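Local coordinates for putative phosphatase (DUF442) (Shewanella putrefaciens CN-32, PDB 3GXH), which is of unproven function but probably hydrolyses phosphate esters in the manner of cysteine-dependent phosphatases, at residues V43-M48 / D69-P74; L23-P28 / L101-A106; P80-V85 / T149-K154; F113-Q118 / Q129-W134. One frame throughout, in Å; residues are numbered along the deposited sequence. Where two conformers were deposited one is given.

Contact 1: residues V43-M48 / D69-P74; sequences VVINLM and DYVYIP
Val71 O is gripped twice from the facing strand: Asn46 N donates to it at 2.8 Å, and Ile45 CA lies 3.3 Å from it in a CA-H...O contact. The bonds alternate between strands 43-46 and 69-72, as in any parallel pair, and one more backbone bond, Ile73 N to Asn46 O, carries the pairing past the end of the second strand. Asn46 does most of the side-chain work. Its CG is anti to the backbone N (chi1 179°), and its ND2 donates to Tyr70 OH at 2.9 Å, almost straight (173°) and within the amide plane, while amide and ring planes stand about 47° apart. At the other end of the amide, Asn46 OD1 accepts from Met48 N at 2.9 Å, the donor standing above the carbonyl plane, which closes an Asx turn. The next ring, Tyr72, points its CE1 at Met48 O, 3.5 Å away and in the ring plane; Pro74 CD lies over the ring centre, and Tyr72 OH bonds to Asp50 N. On the other face Val43 CG1 meets Val71 CG2 at 4.0 Å, and Ile45 runs beside both Val71 and Ile73 beneath helix 82-94, with Asp69 at the exposed margin. This is the strand pair of a beta-alpha-beta unit whose connection contains helix 59-65. These hydrocarbon contacts face helix 82-94, whereas both ends of the Asn46 amide are used, fixing its rotation and shaping the turn that leaves the strand.

Contact 2: residues L23-P28 / L101-A106; sequences LSSGLP and LVHCLA. With SO4 (sulfate ion), chain D; EDO (1,2-ethanediol), chain G.
Ser25 and His103 pair on one face of the parallel strands 23-25 and 101-103, and both side chains take the crowded position between backbone N and carbonyl carbon. In Ser25 (chi1 76°) this lets OG donate to Gly26 O at 2.7 Å, in the carbonyl plane and on a lone pair, while the same OG rests 3.4 Å from Leu101 CD1. In His103 chi1 (83°) sets CG; the ring is then turned (chi2 86°) with ND1 donating to Cys104 O at 2.9 Å, nearly straight and in the ring plane, and NE2 is bonded to Glu59. Pro28 CD sits over the ring centre, 3.9 Å from the centroid in a CH-pi contact, and Leu27 CD1 comes obliquely to 3.5 Å from His103 CE1. Leu27 also crosses Leu105, its CB 3.8 Å from Leu105 CD1. Beyond the strand ends the chain turns into a loop around a sulfate: Leu105 N donates to sulfate O3 at 2.8 Å, Ala106 N also bonds the ion, and Tyr108 N and Arg109 N add further donors. Cys104 SG lies 3.3 Å from sulfate O4. This nest of backbone N-H groups beside a cysteine is consistent with the phosphate-binding loop of cysteine-dependent phosphatases. With both ring nitrogens held and one face covered, His103 has little freedom to rotate, and its bond to Cys104 O probably helps to hold the start of that loop.

Contact 3: residues P80-V85 / T149-K154; sequences PKVEDV and TEVSAK
A small, largely apolar helix-to-helix contact joins the first turn of helix 82-94 to the last turns of helix 142-154, toward the periphery of the molecule, and no hydrogen bond crosses it. Val82 carries most of it. Its CG2 is the branch anti to the carbonyl carbon, and it touches two residues: Val151 CG2 at 4.1 Å and the carboxylate carbon Glu150 CD at 3.7 Å. The extended Glu150 chain crosses the valine at about a right angle, and its OE1 and OE2 lie 4.0 and 3.8 Å from Val82 CG2 without any polar bond. Deeper in, Val85 and Val151 reach tip to tip, CG1 to CG1 at 4.2 Å. At the exposed margin the fully extended Lys154 brings NZ to 4.3 Å from Val82 CG1, and its ammonium makes a long, weak ion pair with Glu86. The helix start is fixed locally: Lys81, at the N-cap, donates its backbone N to Asp84 OD2 at 2.9 Å, the oxygen being met from above the carboxylate plane. Leu147 extends the valine cluster along helix 142-154, while Phe113 of helix 108-120 packs on Val85 and Leu116 on Ser152, which leaves the pair of helices resting against that third helix.

Contact 4: residues F113-Q118 / Q129-W134; sequences FAYLYQ and QTMTPW
Thr130 and Met131 meet Tyr115 and Gln118 where the short helix 127-130 ends against helix 108-120. Just before them, Gln129 contributes its carbonyl, which accepts from Thr132 OG1 at 2.8 Å and from Gln16; Thr132 OG1 has a second partner in Ala128 O. Thr130 follows, pointing at the neighbouring helix. Its CG2, anti to the backbone N, presses on Tyr115 CB at 3.7 Å. Its OG1 instead bonds Asn126 O and, at 3.0 Å, a water that also bonds Gln118 OE1 at 2.6 Å; the two side-chain oxygens themselves stay 3.8 Å apart. Gln118 NE2 is used elsewhere, on Gln18 O, while Gln18 NE2 bonds Thr130 O. Met131, a selenomethionine, leaves the helix and lays its CG 4.2 Å from Tyr115 CB. Its selenium then comes obliquely to the Tyr115 ring, 4.8 Å from the centroid, a Met-aromatic contact. A bend at chi3 (62°) turns CE the other way, over one face of the Trp134 ring, 3.4 Å above its plane and offset toward the rim. Thr132 and Pro133 begin a 3-10 turn, and Trp134 N closes it on Met131 O. Trp134 NE1 bonds Tyr108 O, a residue whose own N holds the sulfate. The buried polar groups are therefore satisfied by water, glutamine amides and backbone rather than by each other, while Met131 fills the join between two aromatic rings and links helix 108-120 to the turn that follows helix 127-130.

Contacts 1 and 2 lie in one mixed sheet, centres about 10 Å apart, where strands 43-46 and 100-103 are neighbours and probably hydrogen-bond through their backbones; contact 1 is nested in the chain loop that contact 2 closes. Contacts 3 and 4 belong to the helices, centres about 13 Å apart, with contact 4 nested along the chain inside the loop that contact 3 closes. Helix 108-120 joins the two groups: Phe113 reaches Leu47 of contact 1 and Val85 of contact 3, and the helix follows the sulfate-binding loop after contact 2. Contacts 2 and 3 do not touch, their nearest atoms being about 9 Å apart. The probable phosphate site thus sits at strand ends, backed by helices.

Contact 1: residues V43-M48 / D69-P74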
# COMPACT_ATOMS: atom_id res chain seq x y z
N VAL A 43 3.54 6.94 -8.55
CA VAL A 43 4.45 5.91 -8.04
C VAL A 43 3.59 4.75 -7.56
O VAL A 43 2.56 4.95 -6.89
CB VAL A 43 5.21 6.45 -6.84
CG1 VAL A 43 6.26 5.40 -6.36
CG2 VAL A 43 5.83 7.85 -7.08
N VAL A 44 4.03 3.52 -7.86
CA VAL A 44 3.42 2.34 -7.33
C VAL A 44 4.42 1.63 -6.43
O VAL A 44 5.54 1.36 -6.91
CB VAL A 44 2.98 1.37 -8.45
CG1 VAL A 44 2.46 0.06 -7.84
CG2 VAL A 44 1.89 2.01 -9.32
N ILE A 45 4.05 1.39 -5.18
CA ILE A 45 4.84 0.68 -4.19
C ILE A 45 4.17 -0.66 -3.97
O ILE A 45 3.05 -0.73 -3.50
CB ILE A 45 5.02 1.46 -2.87
CG1 ILE A 45 5.60 2.86 -3.17
CG2 ILE A 45 5.87 0.63 -1.91
CD1 ILE A 45 5.72 3.70 -1.92
N ASN A 46 4.87 -1.73 -4.36
CA ASN A 46 4.35 -3.10 -4.35
C ASN A 46 4.95 -3.84 -3.19
O ASN A 46 6.17 -3.99 -3.09
CB ASN A 46 4.74 -3.79 -5.65
CG ASN A 46 4.28 -5.21 -5.74
OD1 ASN A 46 3.41 -5.68 -4.95
ND2 ASN A 46 4.91 -5.94 -6.67
N LEU A 47 4.07 -4.28 -2.28
CA LEU A 47 4.45 -5.08 -1.08
C LEU A 47 4.25 -6.59 -1.27
O LEU A 47 4.54 -7.35 -0.36
CB LEU A 47 3.66 -4.63 0.16
CG LEU A 47 3.66 -3.16 0.49
CD1 LEU A 47 2.83 -2.90 1.74
CD2 LEU A 47 5.07 -2.55 0.63
N MSE A 48 3.72 -6.99 -2.41
CA MSE A 48 3.44 -8.39 -2.70
C MSE A 48 4.67 -9.11 -3.21
O MSE A 48 5.20 -8.74 -4.25
CB MSE A 48 2.32 -8.46 -3.74
CG MSE A 48 1.99 -9.85 -4.23
SE MSE A 48 0.55 -9.75 -5.51
CE MSE A 48 0.06 -11.65 -5.58
N ASP A 69 6.51 5.40 -11.67
CA ASP A 69 7.70 4.91 -11.00
C ASP A 69 7.31 3.68 -10.18
O ASP A 69 6.17 3.58 -9.73
CB ASP A 69 8.25 5.98 -10.04
CG ASP A 69 8.81 7.18 -10.72
OD1 ASP A 69 9.24 7.07 -11.88
OD2 ASP A 69 8.84 8.23 -10.05
N TYR A 70 8.23 2.74 -10.03
CA TYR A 70 7.99 1.47 -9.40
C TYR A 70 8.96 1.25 -8.23
O TYR A 70 10.16 1.40 -8.40
CB TYR A 70 8.18 0.34 -10.43
CG TYR A 70 7.93 -1.03 -9.87
CD1 TYR A 70 6.67 -1.36 -9.42
CD2 TYR A 70 8.95 -1.97 -9.75
CE1 TYR A 70 6.38 -2.61 -8.90
CE2 TYR A 70 8.66 -3.24 -9.24
CZ TYR A 70 7.37 -3.57 -8.85
OH TYR A 70 7.07 -4.81 -8.30
N VAL A 71 8.42 0.91 -7.07
CA VAL A 71 9.17 0.54 -5.87
C VAL A 71 8.70 -0.83 -5.41
O VAL A 71 7.46 -1.02 -5.22
CB VAL A 71 9.04 1.59 -4.76
CG1 VAL A 71 9.95 1.23 -3.59
CG2 VAL A 71 9.28 3.01 -5.28
N TYR A 72 9.62 -1.77 -5.17
CA TYR A 72 9.30 -3.11 -4.76
C TYR A 72 9.88 -3.36 -3.38
O TYR A 72 11.08 -3.37 -3.19
CB TYR A 72 9.91 -4.10 -5.77
CG TYR A 72 9.75 -5.55 -5.44
CD1 TYR A 72 8.47 -6.10 -5.21
CD2 TYR A 72 10.83 -6.38 -5.35
CE1 TYR A 72 8.33 -7.43 -4.99
CE2 TYR A 72 10.68 -7.74 -5.07
CZ TYR A 72 9.42 -8.25 -4.89
OH TYR A 72 9.27 -9.62 -4.62
N ILE A 73 9.00 -3.55 -2.40
CA ILE A 73 9.32 -3.83 -1.01
C ILE A 73 8.51 -5.05 -0.58
O ILE A 73 7.45 -4.91 0.06
CB ILE A 73 9.07 -2.57 -0.11
CG1 ILE A 73 9.84 -1.37 -0.61
CG2 ILE A 73 9.44 -2.88 1.37
CD1 ILE A 73 9.51 -0.06 0.06
N PRO A 74 8.97 -6.25 -0.92
CA PRO A 74 8.13 -7.40 -0.64
C PRO A 74 8.05 -7.67 0.84
O PRO A 74 9.06 -7.66 1.54
CB PRO A 74 8.87 -8.55 -1.34
CG PRO A 74 10.30 -8.11 -1.43
CD PRO A 74 10.19 -6.62 -1.68

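Contact 2: residues L23-P28 / L101-A106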
# COMPACT_ATOMS: atom_id res chain seq x y z
N LEU A 23 -3.22 6.15 -2.09
CA LEU A 23 -4.13 5.07 -2.32
C LEU A 23 -3.52 3.80 -1.77
O LEU A 23 -2.31 3.61 -1.80
CB LEU A 23 -4.36 4.89 -3.80
CG LEU A 23 -4.96 6.05 -4.56
CD1 LEU A 23 -5.08 5.72 -6.02
CD2 LEU A 23 -6.33 6.43 -3.96
N SER A 24 -4.36 2.89 -1.25
CA SER A 24 -3.95 1.52 -0.94
C SER A 24 -4.88 0.59 -1.71
O SER A 24 -6.03 0.91 -1.96
CB SER A 24 -3.99 1.24 0.56
OG SER A 24 -5.35 1.27 1.06
N SER A 25 -4.39 -0.57 -2.11
CA SER A 25 -5.24 -1.53 -2.81
C SER A 25 -4.70 -2.92 -2.79
O SER A 25 -3.59 -3.20 -2.33
CB SER A 25 -5.45 -1.10 -4.26
OG SER A 25 -4.34 -1.32 -5.12
N GLY A 26 -5.52 -3.80 -3.34
CA GLY A 26 -5.07 -5.08 -3.80
C GLY A 26 -4.45 -5.01 -5.17
O GLY A 26 -4.00 -3.97 -5.64
N LEU A 27 -4.36 -6.16 -5.87
CA LEU A 27 -3.48 -6.24 -7.03
C LEU A 27 -4.14 -5.70 -8.29
O LEU A 27 -5.10 -6.30 -8.76
CB LEU A 27 -3.09 -7.70 -7.26
CG LEU A 27 -2.13 -7.99 -8.44
CD1 LEU A 27 -0.86 -7.22 -8.30
CD2 LEU A 27 -1.87 -9.49 -8.49
N PRO A 28 -3.64 -4.62 -8.86
CA PRO A 28 -4.18 -4.18 -10.16
C PRO A 28 -3.86 -5.16 -11.26
O PRO A 28 -2.76 -5.71 -11.23
CB PRO A 28 -3.51 -2.80 -10.41
CG PRO A 28 -3.05 -2.40 -9.01
CD PRO A 28 -2.60 -3.69 -8.41
N LEU A 101 0.34 4.90 -4.97
CA LEU A 101 -0.41 3.70 -4.61
C LEU A 101 0.49 2.72 -3.89
O LEU A 101 1.58 2.42 -4.44
CB LEU A 101 -0.94 3.00 -5.88
CG LEU A 101 -1.53 1.61 -5.65
CD1 LEU A 101 -2.81 1.69 -4.78
CD2 LEU A 101 -1.85 0.87 -6.93
N VAL A 102 0.10 2.26 -2.71
CA VAL A 102 0.77 1.12 -2.10
C VAL A 102 -0.20 -0.05 -2.19
O VAL A 102 -1.39 0.11 -1.85
CB VAL A 102 1.27 1.41 -0.69
CG1 VAL A 102 0.13 1.87 0.27
CG2 VAL A 102 2.06 0.25 -0.10
N HIS A 103 0.26 -1.19 -2.66
CA HIS A 103 -0.63 -2.33 -2.83
C HIS A 103 -0.01 -3.65 -2.52
O HIS A 103 1.21 -3.80 -2.43
CB HIS A 103 -1.18 -2.35 -4.26
CG HIS A 103 -0.26 -2.99 -5.26
ND1 HIS A 103 -0.27 -4.36 -5.47
CD2 HIS A 103 0.67 -2.48 -6.10
CE1 HIS A 103 0.65 -4.65 -6.39
NE2 HIS A 103 1.24 -3.53 -6.77
N CYS A 104 -0.88 -4.64 -2.44
CA CYS A 104 -0.46 -6.02 -2.35
C CYS A 104 -1.51 -6.84 -3.13
O CYS A 104 -1.90 -6.39 -4.23
CB CYS A 104 -0.28 -6.46 -0.89
SG CYS A 104 -1.64 -5.85 0.14
N LEU A 105 -1.96 -7.99 -2.64
CA LEU A 105 -2.97 -8.75 -3.38
C LEU A 105 -4.37 -8.34 -2.99
O LEU A 105 -5.21 -8.15 -3.85
CB LEU A 105 -2.80 -10.25 -3.17
CG LEU A 105 -3.81 -11.17 -3.87
CD1 LEU A 105 -3.86 -10.91 -5.35
CD2 LEU A 105 -3.52 -12.63 -3.55
N ALA A 106 -4.61 -8.21 -1.69
CA ALA A 106 -5.92 -7.91 -1.15
C ALA A 106 -6.02 -6.77 -0.12
O ALA A 106 -6.99 -6.65 0.60
CB ALA A 106 -6.58 -9.21 -0.61
S SO4 D . -2.54 -9.32 1.19
O1 SO4 D . -3.79 -8.62 1.17
O2 SO4 D . -2.70 -10.70 1.64
O3 SO4 D . -1.96 -9.33 -0.14
O4 SO4 D . -1.59 -8.57 2.05
C1 EDO G . -5.57 -9.47 -9.56
O1 EDO G . -5.42 -8.55 -10.42
C2 EDO G . -6.82 -9.21 -8.70
O2 EDO G . -6.96 -10.29 -7.80

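Contact 3: residues P80-V85 / T149-K154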
# COMPACT_ATOMS: atom_id res chain seq x y z
N PRO A 80 6.36 -10.28 8.92
CA PRO A 80 6.59 -8.92 8.54
C PRO A 80 7.58 -8.22 9.47
O PRO A 80 7.56 -8.45 10.68
CB PRO A 80 5.21 -8.31 8.62
CG PRO A 80 4.52 -9.07 9.72
CD PRO A 80 5.01 -10.48 9.47
N LYS A 81 8.47 -7.43 8.90
CA LYS A 81 9.56 -6.89 9.71
C LYS A 81 9.45 -5.38 9.87
O LYS A 81 9.01 -4.65 8.95
CB LYS A 81 10.88 -7.19 9.02
CG LYS A 81 11.19 -8.64 8.76
CD LYS A 81 12.69 -8.73 8.45
CE LYS A 81 13.20 -10.16 8.24
NZ LYS A 81 13.02 -10.58 6.80
N VAL A 82 9.92 -4.88 11.01
CA VAL A 82 10.02 -3.45 11.21
C VAL A 82 10.85 -2.79 10.08
O VAL A 82 10.50 -1.74 9.58
CB VAL A 82 10.62 -3.12 12.59
CG1 VAL A 82 11.04 -1.67 12.64
CG2 VAL A 82 9.61 -3.48 13.67
N GLU A 83 11.88 -3.49 9.63
CA GLU A 83 12.70 -3.00 8.55
C GLU A 83 11.91 -2.81 7.24
O GLU A 83 12.22 -1.93 6.43
CB GLU A 83 13.87 -3.97 8.35
CG GLU A 83 14.55 -4.01 7.02
CD GLU A 83 15.59 -5.14 7.00
OE1 GLU A 83 16.72 -4.89 7.45
OE2 GLU A 83 15.26 -6.28 6.58
N ASP A 84 10.90 -3.65 7.04
CA ASP A 84 10.04 -3.50 5.85
C ASP A 84 9.23 -2.20 5.94
O ASP A 84 9.08 -1.45 4.99
CB ASP A 84 9.04 -4.65 5.67
CG ASP A 84 9.70 -6.03 5.58
OD1 ASP A 84 10.82 -6.12 4.99
OD2 ASP A 84 9.04 -7.02 6.04
N VAL A 85 8.67 -1.98 7.12
CA VAL A 85 7.92 -0.75 7.38
C VAL A 85 8.80 0.48 7.18
O VAL A 85 8.42 1.44 6.50
CB VAL A 85 7.25 -0.77 8.76
CG1 VAL A 85 6.50 0.56 9.04
CG2 VAL A 85 6.30 -1.96 8.87
N THR A 149 2.12 -2.74 17.03
CA THR A 149 2.35 -2.21 18.38
C THR A 149 3.77 -1.67 18.47
O THR A 149 4.00 -0.57 18.99
CB THR A 149 2.12 -3.31 19.43
OG1 THR A 149 0.74 -3.72 19.43
CG2 THR A 149 2.55 -2.84 20.86
N GLU A 150 4.73 -2.41 17.96
CA GLU A 150 6.16 -2.05 18.06
C GLU A 150 6.42 -0.77 17.29
O GLU A 150 7.11 0.13 17.78
CB GLU A 150 7.06 -3.17 17.49
CG GLU A 150 8.59 -2.87 17.56
CD GLU A 150 9.50 -4.10 17.32
OE1 GLU A 150 9.00 -5.26 17.24
OE2 GLU A 150 10.74 -3.91 17.23
N VAL A 151 5.86 -0.66 16.09
CA VAL A 151 6.14 0.50 15.26
C VAL A 151 5.42 1.70 15.81
O VAL A 151 6.00 2.82 15.78
CB VAL A 151 5.74 0.30 13.80
CG1 VAL A 151 5.79 1.65 13.02
CG2 VAL A 151 6.62 -0.69 13.14
N SER A 152 4.18 1.54 16.30
CA SER A 152 3.42 2.64 16.88
C SER A 152 4.20 3.22 18.05
O SER A 152 4.40 4.44 18.13
CB SER A 152 2.04 2.18 17.33
OG SER A 152 1.27 1.72 16.23
N ALA A 153 4.67 2.35 18.95
CA ALA A 153 5.49 2.80 20.11
C ALA A 153 6.81 3.48 19.70
O ALA A 153 7.21 4.48 20.33
CB ALA A 153 5.75 1.65 21.08
N LYS A 154 7.48 2.97 18.68
CA LYS A 154 8.74 3.50 18.21
C LYS A 154 8.61 4.96 17.74
O LYS A 154 9.52 5.78 17.99
CB LYS A 154 9.28 2.64 17.06
CG LYS A 154 10.64 3.07 16.55
CD LYS A 154 11.22 2.11 15.52
CE LYS A 154 12.51 2.69 14.93
NZ LYS A 154 13.27 1.66 14.16

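Contact 4: residues F113-Q118 / Q129-W134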
# COMPACT_ATOMS: atom_id res chain seq x y z
N PHE A 113 0.35 -0.92 6.43
CA PHE A 113 1.50 -0.03 6.23
C PHE A 113 1.04 1.42 6.07
O PHE A 113 1.67 2.34 6.58
CB PHE A 113 2.37 -0.46 5.03
CG PHE A 113 3.39 -1.54 5.34
CD1 PHE A 113 3.10 -2.61 6.17
CD2 PHE A 113 4.62 -1.51 4.71
CE1 PHE A 113 4.04 -3.61 6.42
CE2 PHE A 113 5.53 -2.50 4.99
CZ PHE A 113 5.25 -3.53 5.80
N ALA A 114 -0.09 1.63 5.38
CA ALA A 114 -0.63 2.98 5.26
C ALA A 114 -1.02 3.53 6.64
O ALA A 114 -0.76 4.70 6.95
CB ALA A 114 -1.84 3.03 4.31
N TYR A 115 -1.64 2.72 7.47
CA TYR A 115 -1.99 3.14 8.83
C TYR A 115 -0.73 3.56 9.58
O TYR A 115 -0.71 4.63 10.21
CB TYR A 115 -2.67 1.99 9.55
CG TYR A 115 -2.80 2.23 11.02
CD1 TYR A 115 -3.69 3.19 11.49
CD2 TYR A 115 -1.98 1.57 11.94
CE1 TYR A 115 -3.80 3.46 12.84
CE2 TYR A 115 -2.09 1.83 13.31
CZ TYR A 115 -2.98 2.77 13.74
OH TYR A 115 -3.09 3.02 15.12
N LEU A 116 0.34 2.75 9.51
CA LEU A 116 1.52 3.08 10.26
C LEU A 116 2.15 4.37 9.74
O LEU A 116 2.70 5.16 10.55
CB LEU A 116 2.52 1.93 10.22
CG LEU A 116 2.08 0.75 11.09
CD1 LEU A 116 3.04 -0.42 10.87
CD2 LEU A 116 1.97 1.08 12.60
N TYR A 117 2.10 4.60 8.44
CA TYR A 117 2.65 5.79 7.86
C TYR A 117 1.89 7.01 8.32
O TYR A 117 2.50 8.02 8.73
CB TYR A 117 2.63 5.70 6.32
CG TYR A 117 2.92 7.00 5.63
CD1 TYR A 117 4.22 7.45 5.53
CD2 TYR A 117 1.87 7.80 5.12
CE1 TYR A 117 4.50 8.67 4.89
CE2 TYR A 117 2.15 9.03 4.50
CZ TYR A 117 3.46 9.42 4.39
OH TYR A 117 3.71 10.65 3.79
N GLN A 118 0.58 6.96 8.24
CA GLN A 118 -0.21 8.11 8.68
C GLN A 118 0.00 8.38 10.16
O GLN A 118 0.08 9.54 10.60
CB GLN A 118 -1.66 7.93 8.34
CG GLN A 118 -1.89 7.86 6.83
CD GLN A 118 -3.34 7.75 6.40
OE1 GLN A 118 -4.18 7.13 7.08
NE2 GLN A 118 -3.63 8.33 5.22
N GLN A 129 -10.87 2.26 10.42
CA GLN A 129 -11.22 2.86 9.15
C GLN A 129 -10.14 2.57 8.11
O GLN A 129 -10.44 2.14 6.98
CB GLN A 129 -11.43 4.38 9.29
CG GLN A 129 -11.82 5.10 8.05
CD GLN A 129 -11.68 6.61 8.17
OE1 GLN A 129 -10.97 7.12 9.05
NE2 GLN A 129 -12.35 7.34 7.28
N THR A 130 -8.90 2.82 8.48
CA THR A 130 -7.78 2.63 7.56
C THR A 130 -7.65 1.15 7.15
O THR A 130 -7.36 0.87 5.97
CB THR A 130 -6.48 3.15 8.19
OG1 THR A 130 -6.61 4.54 8.49
CG2 THR A 130 -5.32 3.01 7.21
N MSE A 131 -7.86 0.28 8.12
CA MSE A 131 -7.61 -1.16 7.93
C MSE A 131 -8.90 -1.93 7.70
O MSE A 131 -9.00 -3.10 7.99
CB MSE A 131 -6.79 -1.76 9.07
CG MSE A 131 -5.34 -1.19 9.11
SE MSE A 131 -4.38 -1.74 10.68
CE MSE A 131 -4.35 -3.69 10.41
N THR A 132 -9.83 -1.26 7.04
CA THR A 132 -11.10 -1.87 6.64
C THR A 132 -10.92 -3.23 5.93
O THR A 132 -11.66 -4.17 6.21
CB THR A 132 -11.96 -0.84 5.84
OG1 THR A 132 -12.45 0.15 6.77
CG2 THR A 132 -13.14 -1.52 5.17
N PRO A 133 -9.90 -3.37 5.06
CA PRO A 133 -9.74 -4.65 4.38
C PRO A 133 -9.45 -5.81 5.27
O PRO A 133 -9.65 -6.93 4.85
CB PRO A 133 -8.53 -4.39 3.46
CG PRO A 133 -8.63 -2.93 3.15
CD PRO A 133 -8.99 -2.36 4.49
N TRP A 134 -9.01 -5.56 6.50
CA TRP A 134 -8.72 -6.60 7.47
C TRP A 134 -9.97 -7.25 8.01
O TRP A 134 -9.90 -8.28 8.65
CB TRP A 134 -7.84 -6.10 8.66
CG TRP A 134 -6.44 -5.90 8.23
CD1 TRP A 134 -5.98 -4.94 7.39
CD2 TRP A 134 -5.30 -6.68 8.62
NE1 TRP A 134 -4.63 -5.06 7.23
CE2 TRP A 134 -4.19 -6.14 7.93
CE3 TRP A 134 -5.11 -7.81 9.41
CZ2 TRP A 134 -2.92 -6.68 8.04
CZ3 TRP A 134 -3.82 -8.33 9.54
CH2 TRP A 134 -2.75 -7.76 8.87
O HOH W 1 -6.67 6.62 6.39